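Local atomic coordinates of endo-1,3-beta-glucanase, family GH16 (Zobellia galactanivorans, PDB entry 4CRQ), a protein that probably hydrolyses internal beta-1,3-glucosidic bonds of laminarin-type glucans, this chain being the family 16 catalytic module of a longer modular enzyme. Residues Phe21-Met25 / Tyr37-Ala43; Ser66-Gln72 / Phe197-Met202; Arg85-Pro89 / Ile118-Ile122. The protein carries 1 engineered substitution. All coordinates share one frame; numbering follows the deposited sequence.

Contact 1 (Phe21-Met25 / Tyr37-Ala43); sequences FETGM and YYRRENA
Tyr37, with CG anti to the backbone N (chi1 -174°), turns a ring face to Gly24, whose CA sits over the ring centre, 3.4 Å from the centroid, in a CH-pi contact. Met25 CG touches Tyr37 CD2, and the two side chains cross at about a right angle. Next, Tyr38 makes a single antiparallel bridge with Gly24. Gly24 N donates to Tyr38 O at 2.8 Å, and Tyr38 N donates back to Gly24 O at 3.0 Å. The second bond is nearly straight at the hydrogen (170°), although its donor is tilted from the carbonyl plane. Gly24 O takes a further bond from Trp30 NE1. Arg40 then folds back over Phe21. Its CD lies over the ring centre and its guanidinium lies nearly flat on the same ring, planes 11° apart, a stacked cation-pi pair. Arg40 NH1 also makes a weak bond to Ala43 O at the edge of the guanidinium. Last, Ala43 CB meets Phe21 CE2 at 3.7 Å. Strands 20-22 and 36-38 both pair with strand 62-70, one antiparallel and one parallel, at the margin of the beta-jelly roll of family GH16.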
loop_
_atom_site.group_PDB
_atom_site.type_symbol
_atom_site.label_atom_id
_atom_site.label_comp_id
_atom_site.label_asym_id
_atom_site.label_seq_id
_atom_site.Cartn_x
_atom_site.Cartn_y
_atom_site.Cartn_z
ATOM N N PHE A 21 5.369 -4.301 12.458
ATOM C CA PHE A 21 5.860 -2.947 12.157
ATOM C C PHE A 21 7.282 -3.024 11.666
ATOM O O PHE A 21 8.102 -3.727 12.247
ATOM C CB PHE A 21 5.745 -2.075 13.407
ATOM C CG PHE A 21 4.325 -1.914 13.852
ATOM C CD1 PHE A 21 3.730 -2.877 14.695
ATOM C CD2 PHE A 21 3.557 -0.822 13.416
ATOM C CE1 PHE A 21 2.399 -2.754 15.103
ATOM C CE2 PHE A 21 2.218 -0.695 13.829
ATOM C CZ PHE A 21 1.641 -1.660 14.668
ATOM N N GLU A 22 7.563 -2.302 10.589
ATOM C CA GLU A 22 8.926 -2.210 10.047
ATOM C C GLU A 22 9.588 -0.951 10.583
ATOM O O GLU A 22 8.902 0.015 10.940
ATOM C CB GLU A 22 8.902 -2.281 8.523
ATOM C CG GLU A 22 8.517 -3.687 8.082
ATOM C CD GLU A 22 8.450 -3.839 6.598
ATOM O OE1 GLU A 22 7.536 -3.285 5.985
ATOM O OE2 GLU A 22 9.335 -4.547 6.059
ATOM N N THR A 23 10.917 -0.957 10.658
ATOM C CA THR A 23 11.634 0.191 11.172
ATOM C C THR A 23 12.799 0.507 10.256
ATOM O O THR A 23 13.267 -0.394 9.512
ATOM C CB THR A 23 12.169 -0.052 12.622
ATOM O OG1 THR A 23 13.133 -1.105 12.575
ATOM C CG2 THR A 23 11.117 -0.463 13.618
ATOM N N GLY A 24 13.283 1.750 10.325
ATOM C CA GLY A 24 14.472 2.163 9.575
ATOM C C GLY A 24 14.225 2.515 8.137
ATOM O O GLY A 24 13.086 2.840 7.697
ATOM N N MET A 25 15.324 2.440 7.390
ATOM C CA MET A 25 15.363 2.929 5.995
ATOM C C MET A 25 15.521 1.848 4.918
ATOM O O MET A 25 15.633 2.169 3.727
ATOM C CB MET A 25 16.417 4.048 5.833
ATOM C CG MET A 25 16.210 5.220 6.795
ATOM S SD MET A 25 17.365 6.559 6.498
ATOM C CE MET A 25 16.656 7.363 5.058
ATOM N N TYR A 37 12.613 7.488 8.084
ATOM C CA TYR A 37 13.009 6.380 8.921
ATOM C C TYR A 37 11.713 5.846 9.603
ATOM O O TYR A 37 11.086 6.595 10.363
ATOM C CB TYR A 37 14.034 6.848 9.951
ATOM C CG TYR A 37 14.671 5.778 10.823
ATOM C CD1 TYR A 37 13.931 5.067 11.819
ATOM C CD2 TYR A 37 16.037 5.480 10.686
ATOM C CE1 TYR A 37 14.537 4.085 12.621
ATOM C CE2 TYR A 37 16.642 4.500 11.489
ATOM C CZ TYR A 37 15.899 3.820 12.451
ATOM O OH TYR A 37 16.520 2.873 13.212
ATOM N N TYR A 38 11.292 4.600 9.323
ATOM C CA TYR A 38 10.073 4.086 9.938
ATOM C C TYR A 38 10.287 3.737 11.394
ATOM O O TYR A 38 11.327 3.208 11.774
ATOM C CB TYR A 38 9.617 2.881 9.155
ATOM C CG TYR A 38 9.026 3.177 7.768
ATOM C CD1 TYR A 38 7.986 4.119 7.615
ATOM C CD2 TYR A 38 9.483 2.495 6.623
ATOM C CE1 TYR A 38 7.403 4.382 6.376
ATOM C CE2 TYR A 38 8.926 2.750 5.371
ATOM C CZ TYR A 38 7.887 3.689 5.257
ATOM O OH TYR A 38 7.301 3.955 4.046
ATOM N N ARG A 39 9.285 4.061 12.209
ATOM C CA ARG A 39 9.271 3.712 13.669
ATOM C C ARG A 39 7.904 3.247 14.097
ATOM O O ARG A 39 6.880 3.625 13.497
ATOM C CB ARG A 39 9.688 4.931 14.508
ATOM C CG ARG A 39 11.038 5.551 14.045
ATOM C CD ARG A 39 11.620 6.455 15.129
ATOM N NE ARG A 39 12.015 5.669 16.313
ATOM C CZ ARG A 39 11.944 6.089 17.591
ATOM N NH1 ARG A 39 11.478 7.314 17.887
ATOM N NH2 ARG A 39 12.347 5.298 18.582
ATOM N N ARG A 40 7.881 2.438 15.152
ATOM C CA ARG A 40 6.634 1.956 15.715
ATOM C C ARG A 40 5.793 3.141 16.234
ATOM O O ARG A 40 4.558 3.130 16.073
ATOM C CB ARG A 40 6.900 0.963 16.863
ATOM C CG ARG A 40 5.673 0.547 17.667
ATOM C CD ARG A 40 4.701 -0.259 16.814
ATOM N NE ARG A 40 3.478 -0.656 17.523
ATOM C CZ ARG A 40 2.405 0.128 17.664
ATOM N NH1 ARG A 40 2.350 1.386 17.173
ATOM N NH2 ARG A 40 1.357 -0.362 18.319
ATOM N N GLU A 41 6.462 4.145 16.823
ATOM C CA GLU A 41 5.825 5.308 17.475
ATOM C C GLU A 41 4.889 6.077 16.553
ATOM O O GLU A 41 3.933 6.731 17.009
ATOM C CB GLU A 41 6.904 6.277 18.010
ATOM C CG GLU A 41 6.378 7.352 18.964
ATOM C CD GLU A 41 7.476 8.205 19.582
ATOM O OE1 GLU A 41 8.241 8.864 18.873
ATOM O OE2 GLU A 41 7.570 8.223 20.820
ATOM N N ASN A 42 5.167 5.994 15.253
ATOM C CA ASN A 42 4.407 6.764 14.291
ATOM C C ASN A 42 3.074 6.165 13.853
ATOM O O ASN A 42 2.378 6.764 12.990
ATOM C CB ASN A 42 5.253 7.024 13.051
ATOM C CG ASN A 42 6.453 7.911 13.329
ATOM O OD1 ASN A 42 7.391 7.516 14.038
ATOM N ND2 ASN A 42 6.440 9.098 12.780
ATOM N N ALA A 43 2.722 4.993 14.380
ATOM C CA ALA A 43 1.407 4.377 14.143
ATOM C C ALA A 43 0.644 4.356 15.447
ATOM O O ALA A 43 1.209 3.953 16.474
ATOM C CB ALA A 43 1.559 2.972 13.575
#

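Contact 2 (Ser66-Gln72 / Phe197-Met202); sequences SARMKTQ and FILLNM. With ACT (acetate ion), chain F.
Ser66 OG donates to Met202 O at 2.6 Å, in the carbonyl plane and on a lone pair. Its torsion, OG anti to the backbone N (chi1 -170°), turns the hydroxyl toward that strand. At the other end Thr71 OG1 accepts a straight bond from Ile198 N, 3.0 Å long with 172° at the hydrogen, and is also bonded to Lys75 O. Thr71 N returns a bond to Ile198 O. Between these ends Met69 and Leu200 form the hydrogen-bonded pair: Met69 N to Leu200 O is 2.9 Å, and Leu200 N to Met69 O is 3.0 Å. The Met202 N to Ala67 O bond is weak.

Lys70 NZ reaches Gln72 OE1 at 2.7 Å and also bonds an acetate, probably from the crystallisation liquor. Arg68 NH2 grips the other acetate oxygen, while Arg68 NE holds Glu22 in a salt bridge.

The strands run antiparallel as neighbours in the GH16 beta-jelly roll, with strand 94-102 on the far side of strand 196-204. Arg68, Lys70, Leu199 and Asn201 share one face, which is probably the cleft side. Met69 and Leu200 turn to the other, where Leu50 packs on both.

On the first face Arg68 CB lies 3.8 Å from Asn201 CB, and the two side chains run side by side. Asn201 OD1 is bonded to Trp99 NE1. Leu199 fits between the chains of Arg68 and Lys70: its CG meets Lys70 CB and its CD2 approaches Arg68 NH2. Gln72 lies along the Phe197 ring, its CB over one ring face, 3.4 Å from the centroid, in a CH-pi contact, and its amide stacked at 15° to the ring plane. Lys70 CB approaches the same ring at CE1.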
loop_
_atom_site.group_PDB
_atom_site.type_symbol
_atom_site.label_atom_id
_atom_site.label_comp_id
_atom_site.label_asym_id
_atom_site.label_seq_id
_atom_site.Cartn_x
_atom_site.Cartn_y
_atom_site.Cartn_z
ATOM N N SER A 66 8.037 7.972 9.927
ATOM C CA SER A 66 6.678 7.596 9.557
ATOM C C SER A 66 6.515 6.136 9.987
ATOM O O SER A 66 7.361 5.635 10.759
ATOM C CB SER A 66 6.463 7.784 8.053
ATOM O OG SER A 66 5.079 7.630 7.725
ATOM N N ALA A 67 5.467 5.458 9.510
ATOM C CA ALA A 67 5.256 4.052 9.832
ATOM C C ALA A 67 4.969 3.227 8.598
ATOM O O ALA A 67 4.449 3.736 7.611
ATOM C CB ALA A 67 4.120 3.886 10.830
ATOM N N ARG A 68 5.340 1.954 8.679
ATOM C CA ARG A 68 5.105 0.953 7.653
ATOM C C ARG A 68 4.744 -0.335 8.387
ATOM O O ARG A 68 5.487 -0.789 9.266
ATOM C CB ARG A 68 6.341 0.768 6.754
ATOM C CG ARG A 68 6.218 -0.383 5.748
ATOM C CD ARG A 68 7.324 -0.283 4.696
ATOM N NE ARG A 68 7.521 -1.537 3.954
ATOM C CZ ARG A 68 8.043 -1.626 2.720
ATOM N NH1 ARG A 68 8.391 -0.518 2.047
ATOM N NH2 ARG A 68 8.195 -2.818 2.157
ATOM N N MET A 69 3.599 -0.914 8.020
ATOM C CA MET A 69 3.045 -2.090 8.683
ATOM C C MET A 69 2.683 -3.155 7.676
ATOM O O MET A 69 2.284 -2.820 6.576
ATOM C CB MET A 69 1.743 -1.673 9.353
ATOM C CG MET A 69 1.834 -0.609 10.403
ATOM S SD MET A 69 0.211 0.138 10.660
ATOM C CE MET A 69 -0.805 -1.204 11.328
ATOM N N LYS A 70 2.797 -4.432 8.037
ATOM C CA LYS A 70 2.491 -5.530 7.115
ATOM C C LYS A 70 1.865 -6.677 7.877
ATOM O O LYS A 70 2.088 -6.787 9.088
ATOM C CB LYS A 70 3.790 -5.957 6.365
ATOM C CG LYS A 70 4.868 -6.495 7.306
ATOM C CD LYS A 70 6.185 -6.839 6.617
ATOM C CE LYS A 70 7.205 -7.326 7.636
ATOM N NZ LYS A 70 8.475 -7.760 6.981
ATOM N N THR A 71 1.103 -7.521 7.170
ATOM C CA THR A 71 0.513 -8.700 7.797
ATOM C C THR A 71 1.368 -9.949 7.522
ATOM O O THR A 71 0.933 -11.068 7.821
ATOM C CB THR A 71 -0.944 -8.943 7.328
ATOM O OG1 THR A 71 -0.970 -9.287 5.940
ATOM C CG2 THR A 71 -1.805 -7.717 7.564
ATOM N N GLN A 72 2.565 -9.770 6.943
ATOM C CA GLN A 72 3.458 -10.904 6.633
ATOM C C GLN A 72 3.640 -11.880 7.802
ATOM O O GLN A 72 3.975 -11.436 8.912
ATOM C CB GLN A 72 4.803 -10.394 6.109
ATOM C CG GLN A 72 5.773 -11.498 5.698
ATOM C CD GLN A 72 7.061 -10.925 5.156
ATOM O OE1 GLN A 72 7.446 -9.805 5.510
ATOM N NE2 GLN A 72 7.735 -11.680 4.287
ATOM N N PHE A 197 0.423 -10.998 1.329
ATOM C CA PHE A 197 0.124 -10.301 2.593
ATOM C C PHE A 197 -0.119 -8.802 2.285
ATOM O O PHE A 197 0.216 -8.322 1.180
ATOM C CB PHE A 197 1.214 -10.517 3.658
ATOM C CG PHE A 197 2.600 -10.050 3.250
ATOM C CD1 PHE A 197 3.023 -8.713 3.486
ATOM C CD2 PHE A 197 3.516 -10.949 2.643
ATOM C CE1 PHE A 197 4.310 -8.287 3.127
ATOM C CE2 PHE A 197 4.809 -10.519 2.270
ATOM C CZ PHE A 197 5.199 -9.187 2.518
ATOM N N ILE A 198 -0.688 -8.064 3.239
ATOM C CA ILE A 198 -1.065 -6.650 3.058
ATOM C C ILE A 198 -0.065 -5.695 3.743
ATOM O O ILE A 198 0.485 -6.058 4.825
ATOM C CB ILE A 198 -2.483 -6.441 3.636
ATOM C CG1 ILE A 198 -3.508 -7.248 2.816
ATOM C CG2 ILE A 198 -2.902 -4.947 3.636
ATOM C CD1 ILE A 198 -4.901 -7.381 3.442
ATOM N N LEU A 199 0.133 -4.508 3.148
ATOM C CA LEU A 199 0.971 -3.450 3.728
ATOM C C LEU A 199 0.247 -2.119 3.680
ATOM O O LEU A 199 -0.549 -1.848 2.756
ATOM C CB LEU A 199 2.300 -3.288 2.950
ATOM C CG LEU A 199 3.179 -4.547 2.799
ATOM C CD1 LEU A 199 2.924 -5.238 1.469
ATOM C CD2 LEU A 199 4.656 -4.197 2.886
ATOM N N LEU A 200 0.537 -1.299 4.698
ATOM C CA LEU A 200 0.129 0.109 4.752
ATOM C C LEU A 200 1.342 0.916 5.136
ATOM O O LEU A 200 2.093 0.529 6.052
ATOM C CB LEU A 200 -0.963 0.313 5.820
ATOM C CG LEU A 200 -2.361 -0.181 5.463
ATOM C CD1 LEU A 200 -3.179 -0.216 6.740
ATOM C CD2 LEU A 200 -3.038 0.683 4.392
ATOM N N ASN A 201 1.535 2.057 4.478
ATOM C CA ASN A 201 2.653 2.947 4.862
ATOM C C ASN A 201 2.447 4.341 4.363
ATOM O O ASN A 201 1.574 4.591 3.495
ATOM C CB ASN A 201 4.008 2.435 4.285
ATOM C CG ASN A 201 4.091 2.604 2.752
ATOM O OD1 ASN A 201 3.466 1.837 2.023
ATOM N ND2 ASN A 201 4.833 3.612 2.266
ATOM N N MET A 202 3.258 5.266 4.887
ATOM C CA MET A 202 3.351 6.566 4.227
ATOM C C MET A 202 4.832 6.945 4.143
ATOM O O MET A 202 5.465 7.196 5.184
ATOM C CB MET A 202 2.530 7.667 4.905
ATOM C CG MET A 202 2.555 8.976 4.074
ATOM S SD MET A 202 1.169 10.082 4.482
ATOM C CE MET A 202 1.270 10.230 6.277
HETATM C C ACT F . 8.999 -6.468 3.428
HETATM O O ACT F . 8.625 -5.329 3.779
HETATM O OXT ACT F . 9.471 -7.362 4.185
HETATM C CH3 ACT F . 8.869 -6.762 1.986
#

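Contact 3 (Arg85-Pro89 / Ile118-Ile122); sequences RIALP and IMSRI. Engineered in segment 118-122: Ser120 (natural residue Glu).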
loop_
_atom_site.group_PDB
_atom_site.type_symbol
_atom_site.label_atom_id
_atom_site.label_comp_id
_atom_site.label_asym_id
_atom_site.label_seq_id
_atom_site.Cartn_x
_atom_site.Cartn_y
_atom_site.Cartn_z
ATOM N N ARG A 85 -10.829 1.826 3.855
ATOM C CA ARG A 85 -11.517 3.127 3.855
ATOM C C ARG A 85 -10.474 4.107 4.409
ATOM O O ARG A 85 -10.103 4.026 5.573
ATOM C CB ARG A 85 -12.818 3.048 4.666
ATOM C CG ARG A 85 -13.572 4.384 4.733
ATOM C CD ARG A 85 -14.998 4.198 5.248
ATOM N NE ARG A 85 -15.725 5.471 5.131
ATOM C CZ ARG A 85 -15.722 6.432 6.052
ATOM N NH1 ARG A 85 -15.054 6.271 7.207
ATOM N NH2 ARG A 85 -16.405 7.563 5.838
ATOM N N ILE A 86 -9.992 5.025 3.552
ATOM C CA ILE A 86 -8.811 5.859 3.844
ATOM C C ILE A 86 -9.037 7.331 3.511
ATOM O O ILE A 86 -9.636 7.643 2.463
ATOM C CB ILE A 86 -7.590 5.355 3.014
ATOM C CG1 ILE A 86 -7.293 3.866 3.289
ATOM C CG2 ILE A 86 -6.302 6.162 3.287
ATOM C CD1 ILE A 86 -6.175 3.265 2.423
ATOM N N ALA A 87 -8.522 8.212 4.380
ATOM C CA ALA A 87 -8.507 9.672 4.174
ATOM C C ALA A 87 -7.025 10.050 4.150
ATOM O O ALA A 87 -6.259 9.626 5.011
ATOM C CB ALA A 87 -9.260 10.407 5.271
ATOM N N LEU A 88 -6.600 10.850 3.173
ATOM C CA LEU A 88 -5.188 11.136 2.951
ATOM C C LEU A 88 -4.804 12.593 3.143
ATOM O O LEU A 88 -5.581 13.471 2.795
ATOM C CB LEU A 88 -4.843 10.758 1.490
ATOM C CG LEU A 88 -4.981 9.272 1.100
ATOM C CD1 LEU A 88 -4.780 9.076 -0.403
ATOM C CD2 LEU A 88 -4.008 8.395 1.922
ATOM N N PRO A 89 -3.593 12.846 3.684
ATOM C CA PRO A 89 -3.110 14.213 3.841
ATOM C C PRO A 89 -2.504 14.674 2.520
ATOM O O PRO A 89 -2.181 13.833 1.693
ATOM C CB PRO A 89 -2.023 14.074 4.891
ATOM C CG PRO A 89 -1.470 12.684 4.686
ATOM C CD PRO A 89 -2.621 11.843 4.198
ATOM N N ILE A 118 -2.825 -1.372 -4.400
ATOM C CA ILE A 118 -4.275 -1.118 -4.423
ATOM C C ILE A 118 -4.520 0.388 -4.549
ATOM O O ILE A 118 -5.344 0.840 -5.359
ATOM C CB ILE A 118 -4.965 -1.731 -3.183
ATOM C CG1 ILE A 118 -4.658 -3.235 -3.158
ATOM C CG2 ILE A 118 -6.466 -1.417 -3.206
ATOM C CD1 ILE A 118 -5.146 -3.908 -1.901
ATOM N N MET A 119 -3.796 1.162 -3.738
ATOM C CA MET A 119 -3.849 2.608 -3.814
ATOM C C MET A 119 -2.445 3.145 -3.565
ATOM O O MET A 119 -1.790 2.706 -2.615
ATOM C CB MET A 119 -4.827 3.172 -2.756
ATOM C CG MET A 119 -4.938 4.717 -2.716
ATOM S SD MET A 119 -3.541 5.612 -1.975
ATOM C CE MET A 119 -3.570 5.028 -0.270
ATOM N N SER A 120 -1.988 4.074 -4.416
ATOM C CA SER A 120 -0.819 4.901 -4.059
ATOM C C SER A 120 -1.119 6.322 -4.561
ATOM O O SER A 120 -1.902 6.524 -5.497
ATOM C CB SER A 120 0.501 4.340 -4.584
ATOM O OG SER A 120 0.500 4.319 -5.987
ATOM N N ARG A 121 -0.516 7.308 -3.899
ATOM C CA ARG A 121 -0.673 8.703 -4.294
ATOM C C ARG A 121 0.624 9.422 -4.008
ATOM O O ARG A 121 1.335 9.040 -3.083
ATOM C CB ARG A 121 -1.829 9.358 -3.509
ATOM C CG ARG A 121 -2.112 10.808 -3.918
ATOM C CD ARG A 121 -2.996 11.476 -2.908
ATOM N NE ARG A 121 -3.300 12.852 -3.287
ATOM C CZ ARG A 121 -3.521 13.837 -2.429
ATOM N NH1 ARG A 121 -3.457 13.613 -1.108
ATOM N NH2 ARG A 121 -3.803 15.053 -2.900
ATOM N N ILE A 122 0.922 10.453 -4.799
ATOM C CA ILE A 122 2.079 11.304 -4.490
ATOM C C ILE A 122 1.701 12.774 -4.376
ATOM O O ILE A 122 0.782 13.262 -5.084
ATOM C CB ILE A 122 3.242 11.145 -5.526
ATOM C CG1 ILE A 122 2.740 11.416 -6.963
ATOM C CG2 ILE A 122 3.909 9.773 -5.371
ATOM C CD1 ILE A 122 3.841 11.688 -7.966
HETATM O O HOH W 1 -1.715 11.685 0.244
#
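Leu88, Ile86 and Met119 make the apolar part of this contact. Met119 CE lies 4.1 Å from Ile86 CD1, the two side chains meeting tip to tip. Leu88 also meets Met119 tip to tip, its CD1 4.0 Å from Met119 SD and its CD2 4.0 Å from Met119 CE. Bends at chi2 (-74°) and chi3 (-63°) curl the thioether so that both SD and CE meet leucine methyls. Leu88 CD1 also touches Arg121 CD at 3.9 Å, the two chains sliding past each other.

The polar part is at Arg121. A water donates to Pro89 O at 2.6 Å and accepts from Arg121 NH1 at 2.9 Å. Ser90 OG is bonded to the same NH1, and Ala125 O to NE.

The backbones stand well apart, with Ile86 CA and Met119 CA 9.7 Å from each other. The segments therefore face each other across the interior of the beta-sandwich. Engineered Ser120, Glu in the natural sequence, points away from it. Met119 and Ile118 form a classic beta bulge opposite Phe98. The sheets thus meet here through the apolar ends of side chains, while the buried guanidinium is probably stabilised by the dipoles of carbonyl, hydroxyl and water.

Overall arrangement
Contacts 2 and 3 are buried, and contact 1 lies nearer the surface. Contacts 1 and 2 share the sheet around strand 62-70. They join directly, among other places through a probable hydrogen bond from Arg39 N to Ser66 O. Contact 2 is knit by repeated backbone bonds between neighbouring strands, whereas contact 1 has one bridge and relies on flat groups stacked at the margin. Contact 3 differs again: it spans the sandwich interior with side chains and one water. It touches contact 2 where Met202 SD packs on Pro89 CG. Contacts 1 and 3 do not meet, their nearest atoms being about 11 Å apart.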